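Local coordinates for mandelate racemase/muconate lactonizing enzyme family protein (Azoarcus sp., PDB 2QDE) that belongs to the mandelate racemase/muconate lactonizing enzyme family of the enolase superfamily and holds a barium ion in its barrel domain, at residues G129-I135 against L313-D317; N326-L330 against V349-E353; T6-P12 against K382-T388; I69-F73 against A103-V107; D230-R236 against K261-D265. All blocks are in the same frame, centred on the assembly; numbering follows the deposited sequence.

Interaction 1 (G129-I135 against L313-D317); sequences GKTIERI and LAAND
Leu313, in the last turn of helix 303-315, sets its CB against CD1 of Ile135 at 3.4 Å, a tight contact in which the two side chains cross at about a right angle. One residue on, Ala314 turns its methyl to the same Ile135 CD1, 4.2 Å away, and its carbonyl O takes two backbone N-H groups from the loop leading into the first barrel strand, 135-140. Ile132 N reaches Ala314 O at 3.1 Å, in the carbonyl plane and fairly straight (159° at the hydrogen); Thr131 N adds a weak, bent bond. The carbonyl O of Ala315 receives Thr131 OG1 at 2.7 Å, tilted 32° from the carbonyl plane. With chi1 at -68°, that hydroxyl lies beside the backbone N of Thr131 and CG2 is left to approach Asp317. Ala315 CA also makes a CA-H...O contact of 3.1 Å with Gly129 O. Asp317 meets Thr131 only loosely, its carboxylate being engaged by Arg288 and its backbone N by Glu87 of the second subunit. The loop thus supplies donors to two carbonyls at the helix end, while Ile132 O, buried here, has no partner in the model.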
# COMPACT_ATOMS: atom_id res chain seq x y z
N GLY A 129 -25.21 2.61 -32.30
CA GLY A 129 -26.64 2.48 -32.49
C GLY A 129 -27.45 3.21 -31.43
O GLY A 129 -26.93 3.51 -30.35
N LYS A 130 -28.72 3.49 -31.72
CA LYS A 130 -29.58 4.19 -30.77
C LYS A 130 -30.02 3.26 -29.64
O LYS A 130 -31.01 2.54 -29.76
CB LYS A 130 -30.81 4.76 -31.48
CG LYS A 130 -31.62 5.71 -30.61
CD LYS A 130 -32.95 6.11 -31.22
CE LYS A 130 -32.78 6.96 -32.47
NZ LYS A 130 -34.10 7.44 -32.98
N THR A 131 -29.29 3.31 -28.53
CA THR A 131 -29.59 2.47 -27.36
C THR A 131 -30.88 2.90 -26.65
O THR A 131 -31.64 2.05 -26.20
CB THR A 131 -28.40 2.47 -26.39
OG1 THR A 131 -27.31 1.78 -27.00
CG2 THR A 131 -28.77 1.77 -25.08
N ILE A 132 -31.10 4.20 -26.53
CA ILE A 132 -32.32 4.71 -25.92
C ILE A 132 -32.87 5.76 -26.89
O ILE A 132 -32.10 6.43 -27.57
CB ILE A 132 -32.09 5.32 -24.52
CG1 ILE A 132 -31.04 6.43 -24.58
CG2 ILE A 132 -31.68 4.23 -23.54
CD1 ILE A 132 -30.86 7.16 -23.27
N GLU A 133 -34.18 5.91 -26.96
CA GLU A 133 -34.78 6.86 -27.89
C GLU A 133 -34.77 8.31 -27.43
O GLU A 133 -34.74 9.23 -28.25
CB GLU A 133 -36.20 6.41 -28.23
CG GLU A 133 -36.22 5.02 -28.86
CD GLU A 133 -37.61 4.44 -28.98
OE1 GLU A 133 -38.41 4.62 -28.03
OE2 GLU A 133 -37.88 3.80 -30.01
N ARG A 134 -34.80 8.52 -26.12
CA ARG A 134 -34.77 9.86 -25.58
C ARG A 134 -33.93 9.87 -24.32
O ARG A 134 -33.78 8.85 -23.64
CB ARG A 134 -36.19 10.36 -25.29
CG ARG A 134 -36.95 9.57 -24.26
CD ARG A 134 -38.34 10.15 -24.12
NE ARG A 134 -39.09 9.53 -23.03
CZ ARG A 134 -40.31 9.90 -22.67
NH1 ARG A 134 -40.93 10.89 -23.30
NH2 ARG A 134 -40.91 9.28 -21.66
N ILE A 135 -33.38 11.04 -24.01
CA ILE A 135 -32.48 11.21 -22.88
C ILE A 135 -33.07 12.07 -21.78
O ILE A 135 -33.33 13.26 -21.98
CB ILE A 135 -31.17 11.88 -23.37
CG1 ILE A 135 -30.65 11.13 -24.59
CG2 ILE A 135 -30.15 11.92 -22.24
CD1 ILE A 135 -29.64 11.92 -25.40
N LEU A 313 -25.02 10.33 -25.95
CA LEU A 313 -25.85 9.98 -24.81
C LEU A 313 -26.95 8.98 -25.14
O LEU A 313 -27.43 8.26 -24.26
CB LEU A 313 -26.49 11.23 -24.19
CG LEU A 313 -25.53 12.31 -23.67
CD1 LEU A 313 -26.33 13.41 -23.00
CD2 LEU A 313 -24.55 11.70 -22.69
N ALA A 314 -27.36 8.93 -26.41
CA ALA A 314 -28.40 8.00 -26.82
C ALA A 314 -27.82 6.67 -27.27
O ALA A 314 -28.51 5.65 -27.26
CB ALA A 314 -29.23 8.61 -27.94
N ALA A 315 -26.55 6.67 -27.67
CA ALA A 315 -25.92 5.45 -28.17
C ALA A 315 -25.09 4.67 -27.15
O ALA A 315 -25.20 3.44 -27.08
CB ALA A 315 -25.06 5.78 -29.39
N ASN A 316 -24.26 5.36 -26.38
CA ASN A 316 -23.39 4.70 -25.41
C ASN A 316 -24.15 3.99 -24.30
O ASN A 316 -24.81 4.62 -23.47
CB ASN A 316 -22.39 5.70 -24.83
CG ASN A 316 -21.36 5.04 -23.94
OD1 ASN A 316 -21.55 4.94 -22.73
ND2 ASN A 316 -20.26 4.59 -24.54
N ASP A 317 -24.05 2.67 -24.30
CA ASP A 317 -24.74 1.82 -23.34
C ASP A 317 -24.54 2.21 -21.87
O ASP A 317 -25.49 2.22 -21.09
CB ASP A 317 -24.32 0.37 -23.53
CG ASP A 317 -25.13 -0.58 -22.68
OD1 ASP A 317 -26.36 -0.65 -22.90
OD2 ASP A 317 -24.55 -1.23 -21.80

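Interaction 2 (N326-L330 against V349-E353)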
# COMPACT_ATOMS: atom_id res chain seq x y z
N ASN A 326 -26.98 17.89 -20.88
CA ASN A 326 -26.56 18.52 -22.13
C ASN A 326 -27.70 19.40 -22.65
O ASN A 326 -28.48 18.98 -23.49
CB ASN A 326 -26.21 17.41 -23.14
CG ASN A 326 -25.84 17.95 -24.51
OD1 ASN A 326 -24.98 18.82 -24.64
ND2 ASN A 326 -26.48 17.41 -25.54
N ALA A 327 -27.79 20.64 -22.15
CA ALA A 327 -28.87 21.55 -22.55
C ALA A 327 -28.43 22.97 -22.90
O ALA A 327 -29.12 23.94 -22.56
CB ALA A 327 -29.93 21.59 -21.45
N GLY A 328 -27.31 23.10 -23.60
CA GLY A 328 -26.81 24.41 -23.98
C GLY A 328 -27.84 25.33 -24.60
O GLY A 328 -27.94 26.49 -24.18
N PRO A 329 -28.62 24.86 -25.59
CA PRO A 329 -29.65 25.68 -26.24
C PRO A 329 -30.68 26.30 -25.30
O PRO A 329 -31.13 27.42 -25.52
CB PRO A 329 -30.29 24.70 -27.23
CG PRO A 329 -29.13 23.81 -27.60
CD PRO A 329 -28.52 23.54 -26.23
N LEU A 330 -31.05 25.58 -24.25
CA LEU A 330 -32.04 26.10 -23.30
C LEU A 330 -31.48 27.26 -22.48
O LEU A 330 -32.21 28.16 -22.09
CB LEU A 330 -32.53 24.99 -22.35
CG LEU A 330 -33.15 23.75 -23.00
CD1 LEU A 330 -33.67 22.81 -21.92
CD2 LEU A 330 -34.28 24.15 -23.93
N VAL A 349 -32.89 22.75 -34.22
CA VAL A 349 -32.38 22.43 -32.90
C VAL A 349 -32.93 21.09 -32.40
O VAL A 349 -34.11 20.80 -32.56
CB VAL A 349 -32.78 23.52 -31.88
CG1 VAL A 349 -32.11 23.27 -30.54
CG2 VAL A 349 -32.40 24.90 -32.41
N PRO A 350 -32.06 20.25 -31.79
CA PRO A 350 -32.56 18.96 -31.29
C PRO A 350 -33.74 19.19 -30.35
O PRO A 350 -33.78 20.19 -29.62
CB PRO A 350 -31.34 18.39 -30.57
CG PRO A 350 -30.21 18.89 -31.42
CD PRO A 350 -30.60 20.33 -31.68
N ARG A 351 -34.70 18.27 -30.38
CA ARG A 351 -35.89 18.40 -29.56
C ARG A 351 -35.72 18.24 -28.05
O ARG A 351 -35.30 17.19 -27.55
CB ARG A 351 -36.96 17.42 -30.06
CG ARG A 351 -38.27 17.47 -29.28
CD ARG A 351 -39.44 17.07 -30.17
NE ARG A 351 -39.57 15.63 -30.37
CZ ARG A 351 -40.28 14.83 -29.57
NH1 ARG A 351 -40.92 15.33 -28.52
NH2 ARG A 351 -40.38 13.53 -29.84
N PHE A 352 -36.05 19.30 -27.32
CA PHE A 352 -36.00 19.33 -25.87
C PHE A 352 -37.47 19.49 -25.48
O PHE A 352 -38.05 20.55 -25.72
CB PHE A 352 -35.22 20.54 -25.37
CG PHE A 352 -33.74 20.43 -25.54
CD1 PHE A 352 -32.95 19.81 -24.57
CD2 PHE A 352 -33.11 20.98 -26.66
CE1 PHE A 352 -31.57 19.73 -24.71
CE2 PHE A 352 -31.73 20.91 -26.81
CZ PHE A 352 -30.96 20.29 -25.84
N GLU A 353 -38.05 18.45 -24.90
CA GLU A 353 -39.46 18.51 -24.53
C GLU A 353 -39.77 17.65 -23.30
O GLU A 353 -39.31 16.51 -23.19
CB GLU A 353 -40.31 18.05 -25.71
CG GLU A 353 -41.80 18.29 -25.54
CD GLU A 353 -42.62 17.58 -26.61
OE1 GLU A 353 -42.20 17.61 -27.79
OE2 GLU A 353 -43.67 17.00 -26.26
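The Phe352 ring has Leu330 over one face, with CG 4.2 Å above the plane and offset toward the rim, while the carbonyl O of Asn326 sits at its edge, near the plane, 3.4 Å from CE1. Ala327 and Pro329 approach obliquely: CA of Ala327 is 3.9 Å from Phe352 CE1, and CG of Pro329 is 4.0 Å from CE2 of the same ring. Phe352 CG is anti to the carbonyl carbon (chi1 -74°), and from there the ring reaches across to the turn that starts helix 328-332. This joins the short edge strand 351-353 to the segment following helix 303-315 in the barrel domain of the enolase superfamily; Leu137 of the first barrel strand and Leu357 of strand 356-358 also touch the Phe352 side chain. Leu330 CD2 lies 4.0 Å from Phe352 CB. Beyond the ring, Val349 brings CG1, anti to its own backbone N, to CB of Pro329 at 4.0 Å. The amide of Asn326 turns elsewhere, its ND2 donating to Ala306 O, whereas its buried main-chain O has the aromatic edge as a neighbour and no hydrogen-bond donor in the model.

Interaction 3 (T6-P12 against K382-T388); sequences TKVEVIP and KAARVVT
Four backbone hydrogen bonds join Val8 and Val10 to Val387 and Arg385 as antiparallel hydrogen-bonded pairs, with the strands running at 165° to each other. Each pair is closed in both directions: Val8 N to Val387 O is 2.9 Å and nearly straight at 172°, and Val10 N to Arg385 O is of the same length. Glu9 and Val386 form the intervening non-hydrogen-bonded pair. CA-H...O contacts line the same seam, among them Ala384 CA to Val10 O at 3.3 Å. At the end of the ladder a water lies between Thr6 O and Thr388 O, but it is unusually close to the latter and the bridge is doubtful.

Among the apolar contacts, the extended Lys7 chain crosses Val386 and presses CE against CG1 at 3.5 Å, a close fit; CG of Lys7, anti to the backbone N (chi1 -174°), also lies alongside Thr388 CG2, the two side chains pointing the same way. Ile11 CG1 meets Ala384 CB at 4.0 Å, and Pro12 sets CG against Lys382 CB at 3.8 Å. Val10 and Val387 share the face of the sheet that packs on Cys70 of helix 62-78.

The charged ends lead away from the strand pair to helix 62-78: Arg385 pairs with Asp71, and Lys382 NZ reaches Gln62 and Asp63. Thr6 and Lys7 both face His39 as a classic beta bulge in the neighbouring strand pair. Main-chain bonding thus fastens the chain's C-terminal strand as an edge of the N-terminal domain's sheet, and its charged side chains tie that edge to the adjoining helix.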
# COMPACT_ATOMS: atom_id res chain seq x y z
N THR A 6 -10.23 18.82 -48.16
CA THR A 6 -9.51 19.74 -49.03
C THR A 6 -9.49 21.16 -48.49
O THR A 6 -8.76 22.01 -49.00
CB THR A 6 -10.14 19.79 -50.42
OG1 THR A 6 -11.49 20.24 -50.31
CG2 THR A 6 -10.13 18.41 -51.06
N LYS A 7 -10.30 21.43 -47.47
CA LYS A 7 -10.38 22.77 -46.92
C LYS A 7 -10.82 22.74 -45.46
O LYS A 7 -11.78 22.06 -45.10
CB LYS A 7 -11.35 23.59 -47.77
CG LYS A 7 -11.47 25.06 -47.44
CD LYS A 7 -12.37 25.72 -48.49
CE LYS A 7 -13.05 26.98 -47.97
NZ LYS A 7 -14.08 27.50 -48.93
N VAL A 8 -10.10 23.48 -44.62
CA VAL A 8 -10.43 23.55 -43.21
C VAL A 8 -10.78 24.99 -42.88
O VAL A 8 -9.96 25.90 -43.08
CB VAL A 8 -9.24 23.06 -42.35
CG1 VAL A 8 -9.59 23.16 -40.88
CG2 VAL A 8 -8.90 21.63 -42.72
N GLU A 9 -11.99 25.20 -42.39
CA GLU A 9 -12.47 26.54 -42.07
C GLU A 9 -12.96 26.70 -40.62
O GLU A 9 -13.81 25.95 -40.16
CB GLU A 9 -13.60 26.92 -43.04
CG GLU A 9 -14.45 28.11 -42.61
CD GLU A 9 -15.55 28.41 -43.60
OE1 GLU A 9 -15.93 27.50 -44.37
OE2 GLU A 9 -16.06 29.56 -43.61
N VAL A 10 -12.41 27.70 -39.93
CA VAL A 10 -12.77 27.99 -38.55
C VAL A 10 -13.38 29.38 -38.44
O VAL A 10 -12.73 30.37 -38.75
CB VAL A 10 -11.54 27.90 -37.62
CG1 VAL A 10 -11.96 28.21 -36.19
CG2 VAL A 10 -10.92 26.52 -37.71
N ILE A 11 -14.63 29.43 -37.98
CA ILE A 11 -15.38 30.68 -37.84
C ILE A 11 -15.58 31.08 -36.38
O ILE A 11 -16.22 30.36 -35.61
CB ILE A 11 -16.78 30.54 -38.47
CG1 ILE A 11 -16.67 29.96 -39.88
CG2 ILE A 11 -17.48 31.89 -38.48
CD1 ILE A 11 -17.99 29.54 -40.46
N PRO A 12 -15.06 32.26 -35.99
CA PRO A 12 -15.22 32.72 -34.61
C PRO A 12 -16.57 33.41 -34.43
O PRO A 12 -16.87 34.39 -35.12
CB PRO A 12 -14.05 33.69 -34.44
CG PRO A 12 -13.99 34.33 -35.80
CD PRO A 12 -14.17 33.16 -36.75
N LYS A 382 -13.01 40.15 -35.59
CA LYS A 382 -12.44 38.87 -36.01
C LYS A 382 -13.03 38.38 -37.33
O LYS A 382 -14.11 38.80 -37.75
CB LYS A 382 -12.66 37.81 -34.92
CG LYS A 382 -11.85 38.07 -33.66
CD LYS A 382 -11.82 36.87 -32.72
CE LYS A 382 -10.79 37.10 -31.61
NZ LYS A 382 -10.83 36.05 -30.53
N ALA A 383 -12.30 37.49 -37.98
CA ALA A 383 -12.73 36.94 -39.25
C ALA A 383 -12.50 35.44 -39.28
O ALA A 383 -11.69 34.91 -38.52
CB ALA A 383 -11.96 37.61 -40.38
N ALA A 384 -13.24 34.76 -40.14
CA ALA A 384 -13.10 33.32 -40.28
C ALA A 384 -11.74 33.05 -40.90
O ALA A 384 -11.22 33.88 -41.65
CB ALA A 384 -14.19 32.77 -41.19
N ARG A 385 -11.15 31.90 -40.58
CA ARG A 385 -9.87 31.55 -41.14
C ARG A 385 -10.01 30.31 -42.01
O ARG A 385 -10.70 29.36 -41.63
CB ARG A 385 -8.84 31.31 -40.04
CG ARG A 385 -7.48 31.04 -40.61
CD ARG A 385 -6.41 31.04 -39.56
NE ARG A 385 -5.13 30.65 -40.15
CZ ARG A 385 -4.03 30.43 -39.45
NH1 ARG A 385 -4.06 30.57 -38.13
NH2 ARG A 385 -2.91 30.09 -40.07
N VAL A 386 -9.36 30.31 -43.17
CA VAL A 386 -9.44 29.19 -44.10
C VAL A 386 -8.06 28.69 -44.52
O VAL A 386 -7.15 29.47 -44.79
CB VAL A 386 -10.24 29.58 -45.37
CG1 VAL A 386 -10.34 28.41 -46.32
CG2 VAL A 386 -11.63 30.05 -44.97
N VAL A 387 -7.91 27.37 -44.56
CA VAL A 387 -6.67 26.73 -44.94
C VAL A 387 -6.97 25.69 -46.01
O VAL A 387 -7.88 24.88 -45.85
CB VAL A 387 -6.01 25.98 -43.75
CG1 VAL A 387 -4.59 25.56 -44.13
CG2 VAL A 387 -5.98 26.87 -42.52
N THR A 388 -6.22 25.73 -47.11
CA THR A 388 -6.39 24.78 -48.20
C THR A 388 -5.05 24.10 -48.45
O THR A 388 -5.04 23.06 -49.14
CB THR A 388 -6.84 25.47 -49.51
OG1 THR A 388 -5.93 26.53 -49.83
CG2 THR A 388 -8.24 26.06 -49.37
O HOH W 1 -5.85 20.85 -49.90

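Interaction 4 (I69-F73 against A103-V107); sequences ICDFF and AKATV
Two helices of the N-terminal domain, 62-78 and 101-119, cross nearly perpendicularly here, at -87° between the short segments, and meet through apolar side chains. Their local axes stay 11.8 Å apart, and Ile69 and Phe73 bridge most of that distance. Ile69 reaches out with CG1 beside its backbone N and chi2 extended, which carries CD1 to 4.0 Å from Val107 CG2; the two side chains slide past each other in opposite directions. The same Ile69 CD1 rests 3.9 Å from the carbonyl O of Ala103, an atom already used by Val107 N within its helix. One turn along, a wider turn of pi type, Phe73 meets the same helix. Ala103 CB lies at the edge of its ring, near the ring plane, 4.3 Å from Phe73 CE2. Lys104 crosses the Phe73 side chain at about a right angle and brings its CG to CZ at 3.7 Å; only its aliphatic part is used, since NZ goes on to a salt bridge with Asp94. Val107 CG2 approaches obliquely, 4.1 Å from Phe73 CD2, and so touches both Phe73 and Ile69. Around this group, Met93 and Leu96 of helix 86-96 pack on Phe73, while Leu36 of strand 31-40 underlies Ile69, Thr106 and Val107. The arrangement is that of the enolase-superfamily N-terminal domain, in which a helical bundle packs against one face of an antiparallel sheet.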
# COMPACT_ATOMS: atom_id res chain seq x y z
N ILE A 69 -5.98 24.31 -34.79
CA ILE A 69 -6.63 23.63 -35.89
C ILE A 69 -6.07 24.06 -37.25
O ILE A 69 -5.76 23.22 -38.10
CB ILE A 69 -8.16 23.88 -35.89
CG1 ILE A 69 -8.80 23.20 -34.68
CG2 ILE A 69 -8.79 23.36 -37.18
CD1 ILE A 69 -10.31 23.35 -34.62
N CYS A 70 -5.93 25.36 -37.46
CA CYS A 70 -5.43 25.87 -38.73
C CYS A 70 -3.93 25.80 -38.97
O CYS A 70 -3.50 25.43 -40.07
CB CYS A 70 -5.92 27.30 -38.93
SG CYS A 70 -7.71 27.39 -39.11
N ASP A 71 -3.14 26.12 -37.96
CA ASP A 71 -1.68 26.10 -38.11
C ASP A 71 -1.04 24.74 -37.91
O ASP A 71 0.11 24.54 -38.32
CB ASP A 71 -1.04 27.10 -37.13
CG ASP A 71 -1.35 28.54 -37.48
OD1 ASP A 71 -1.14 28.93 -38.65
OD2 ASP A 71 -1.79 29.30 -36.58
N PHE A 72 -1.76 23.81 -37.29
CA PHE A 72 -1.22 22.49 -37.03
C PHE A 72 -2.05 21.31 -37.52
O PHE A 72 -1.62 20.58 -38.41
CB PHE A 72 -0.96 22.34 -35.53
CG PHE A 72 0.15 23.22 -35.03
CD1 PHE A 72 1.47 22.80 -35.08
CD2 PHE A 72 -0.13 24.50 -34.55
CE1 PHE A 72 2.51 23.63 -34.67
CE2 PHE A 72 0.90 25.34 -34.13
CZ PHE A 72 2.22 24.91 -34.19
N PHE A 73 -3.23 21.12 -36.94
CA PHE A 73 -4.06 19.99 -37.35
C PHE A 73 -4.33 19.97 -38.85
O PHE A 73 -4.18 18.93 -39.50
CB PHE A 73 -5.39 19.98 -36.58
CG PHE A 73 -5.23 19.77 -35.09
CD1 PHE A 73 -4.13 19.07 -34.58
CD2 PHE A 73 -6.20 20.25 -34.20
CE1 PHE A 73 -4.00 18.85 -33.20
CE2 PHE A 73 -6.07 20.03 -32.82
CZ PHE A 73 -4.97 19.33 -32.32
N ALA A 103 -10.23 21.84 -28.83
CA ALA A 103 -9.89 22.01 -30.24
C ALA A 103 -9.95 20.64 -30.91
O ALA A 103 -10.50 20.49 -32.01
CB ALA A 103 -8.49 22.60 -30.38
N LYS A 104 -9.38 19.63 -30.25
CA LYS A 104 -9.38 18.27 -30.77
C LYS A 104 -10.82 17.76 -30.88
O LYS A 104 -11.20 17.13 -31.87
CB LYS A 104 -8.58 17.33 -29.86
CG LYS A 104 -7.08 17.60 -29.81
CD LYS A 104 -6.43 16.75 -28.72
CE LYS A 104 -4.92 16.90 -28.71
NZ LYS A 104 -4.29 16.25 -27.53
N ALA A 105 -11.61 18.04 -29.85
CA ALA A 105 -13.01 17.61 -29.83
C ALA A 105 -13.77 18.19 -31.01
O ALA A 105 -14.54 17.49 -31.66
CB ALA A 105 -13.67 18.04 -28.53
N THR A 106 -13.54 19.46 -31.29
CA THR A 106 -14.20 20.14 -32.39
C THR A 106 -13.92 19.44 -33.72
O THR A 106 -14.83 19.27 -34.55
CB THR A 106 -13.76 21.60 -32.46
OG1 THR A 106 -14.10 22.24 -31.23
CG2 THR A 106 -14.47 22.32 -33.60
N VAL A 107 -12.67 19.05 -33.93
CA VAL A 107 -12.28 18.35 -35.15
C VAL A 107 -13.02 17.01 -35.22
O VAL A 107 -13.59 16.64 -36.24
CB VAL A 107 -10.76 18.10 -35.17
CG1 VAL A 107 -10.39 17.19 -36.34
CG2 VAL A 107 -10.02 19.42 -35.28

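Interaction 5 (D230-R236 against K261-D265); sequences DGMARLR and KGAAD
Helix 229-236 runs beside the loop after helix 252-261, with Ala233 and Ala263 bringing their CA atoms to 4.2 Å and Gly262 leaving the preceding helix with positive phi (59°). Both elements belong to the beta/alpha barrel of the enolase superfamily; the loop leads into strand 266-269. Small groups make the close fit: Ala233 CB lies 3.4 Å from Lys261 O, and Met232 CB is 3.9 Å from Ala263 CB. At the outer edge, Asp230 OD1 and Lys261 NZ form a weak salt bridge of 3.3 Å. The main polar link is Arg236, whose chain bends at chi3 (57°); its CD lies against the Ala263 carbonyl carbon and the guanidinium reaches Asp265. It grips the carboxylate side-on with NE and NH2, one to each oxygen, although the two planes stand 60° apart. Asp265 is shared: OD2 also accepts Ile243 N, and OD1 is hydrogen-bonded to the hydroxyl of Tyr202 of the fourth subunit, so this buried pair lies at a subunit boundary. Arg236 NH1 adds a weak bond to Gly262 O. Arg236 NE meets Asp265 OD2 at 3.0 Å from above the carboxylate plane, whereas its NH2 takes OD1 on the syn side at 2.7 Å.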
# COMPACT_ATOMS: atom_id res chain seq x y z
N ASP A 230 -5.94 13.38 -3.59
CA ASP A 230 -5.74 12.92 -2.22
C ASP A 230 -6.74 13.65 -1.33
O ASP A 230 -7.35 13.05 -0.44
CB ASP A 230 -4.31 13.21 -1.73
CG ASP A 230 -3.26 12.41 -2.49
OD1 ASP A 230 -3.43 11.18 -2.63
OD2 ASP A 230 -2.27 13.02 -2.95
N GLY A 231 -6.92 14.94 -1.58
CA GLY A 231 -7.87 15.72 -0.80
C GLY A 231 -9.29 15.22 -1.02
O GLY A 231 -10.07 15.10 -0.08
N MET A 232 -9.64 14.92 -2.27
CA MET A 232 -10.97 14.43 -2.59
C MET A 232 -11.21 13.13 -1.83
O MET A 232 -12.28 12.93 -1.25
CB MET A 232 -11.11 14.20 -4.10
CG MET A 232 -11.19 15.48 -4.93
SD MET A 232 -12.82 16.27 -4.93
CE MET A 232 -13.67 15.21 -6.15
N ALA A 233 -10.20 12.26 -1.81
CA ALA A 233 -10.31 11.00 -1.09
C ALA A 233 -10.42 11.31 0.40
O ALA A 233 -11.31 10.80 1.07
CB ALA A 233 -9.08 10.12 -1.36
N ARG A 234 -9.54 12.17 0.90
CA ARG A 234 -9.55 12.53 2.32
C ARG A 234 -10.89 13.15 2.75
O ARG A 234 -11.32 12.99 3.89
CB ARG A 234 -8.42 13.51 2.63
CG ARG A 234 -8.17 13.70 4.12
CD ARG A 234 -7.32 14.93 4.41
NE ARG A 234 -6.10 14.95 3.61
CZ ARG A 234 -5.83 15.87 2.69
NH1 ARG A 234 -6.70 16.85 2.45
NH2 ARG A 234 -4.69 15.82 2.01
N LEU A 235 -11.54 13.85 1.82
CA LEU A 235 -12.83 14.48 2.10
C LEU A 235 -13.90 13.41 2.22
O LEU A 235 -14.73 13.46 3.13
CB LEU A 235 -13.20 15.45 0.97
CG LEU A 235 -14.44 16.33 1.19
CD1 LEU A 235 -14.24 17.20 2.42
CD2 LEU A 235 -14.67 17.21 -0.04
N ARG A 236 -13.87 12.45 1.30
CA ARG A 236 -14.83 11.36 1.31
C ARG A 236 -14.77 10.60 2.64
O ARG A 236 -15.73 9.94 3.03
CB ARG A 236 -14.57 10.40 0.15
CG ARG A 236 -14.78 11.02 -1.22
CD ARG A 236 -14.76 9.99 -2.36
NE ARG A 236 -15.76 8.96 -2.15
CZ ARG A 236 -15.51 7.78 -1.60
NH1 ARG A 236 -14.28 7.48 -1.22
NH2 ARG A 236 -16.50 6.92 -1.38
N LYS A 261 -7.35 5.85 -6.04
CA LYS A 261 -7.33 6.61 -4.80
C LYS A 261 -8.70 6.68 -4.13
O LYS A 261 -8.82 7.18 -3.01
CB LYS A 261 -6.84 8.04 -5.06
CG LYS A 261 -5.41 8.15 -5.56
CD LYS A 261 -5.04 9.60 -5.82
CE LYS A 261 -3.60 9.76 -6.34
NZ LYS A 261 -2.58 9.38 -5.32
N GLY A 262 -9.74 6.17 -4.79
CA GLY A 262 -11.07 6.24 -4.22
C GLY A 262 -11.40 7.70 -3.97
O GLY A 262 -11.76 8.09 -2.85
N ALA A 263 -11.29 8.51 -5.02
CA ALA A 263 -11.53 9.94 -4.92
C ALA A 263 -12.93 10.40 -5.34
O ALA A 263 -13.23 11.59 -5.26
CB ALA A 263 -10.48 10.69 -5.73
N ALA A 264 -13.78 9.48 -5.78
CA ALA A 264 -15.11 9.89 -6.22
C ALA A 264 -16.20 8.85 -6.11
O ALA A 264 -15.93 7.65 -6.19
CB ALA A 264 -15.03 10.41 -7.66
N ASP A 265 -17.43 9.32 -5.95
CA ASP A 265 -18.61 8.47 -5.85
C ASP A 265 -19.41 8.53 -7.15
O ASP A 265 -20.39 7.82 -7.33
CB ASP A 265 -19.49 8.95 -4.70
CG ASP A 265 -18.81 8.80 -3.35
OD1 ASP A 265 -18.50 7.65 -2.98
OD2 ASP A 265 -18.59 9.83 -2.67

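Overall arrangement
Interactions 3 and 4 share the N-terminal domain, their centres 11 Å apart, and touch directly where the edge strand 385-387 meets helix 62-78, through the Arg385-Asp71 salt bridge. Interaction 3 joins the two ends of the chain, so all the others fall between its strands in sequence. Interaction 4 closes first; interaction 1 then spans most of the barrel domain, with interaction 5 within its span, and interaction 2 follows. Interactions 1 and 2 touch through Leu313 and Asn326, with centres 16 Å apart. Interaction 5 lies about 43 Å from interaction 3, centre to centre, across the chain's centre. The sheet of the N-terminal domain is thus completed at one edge by a strand that follows the barrel in the chain.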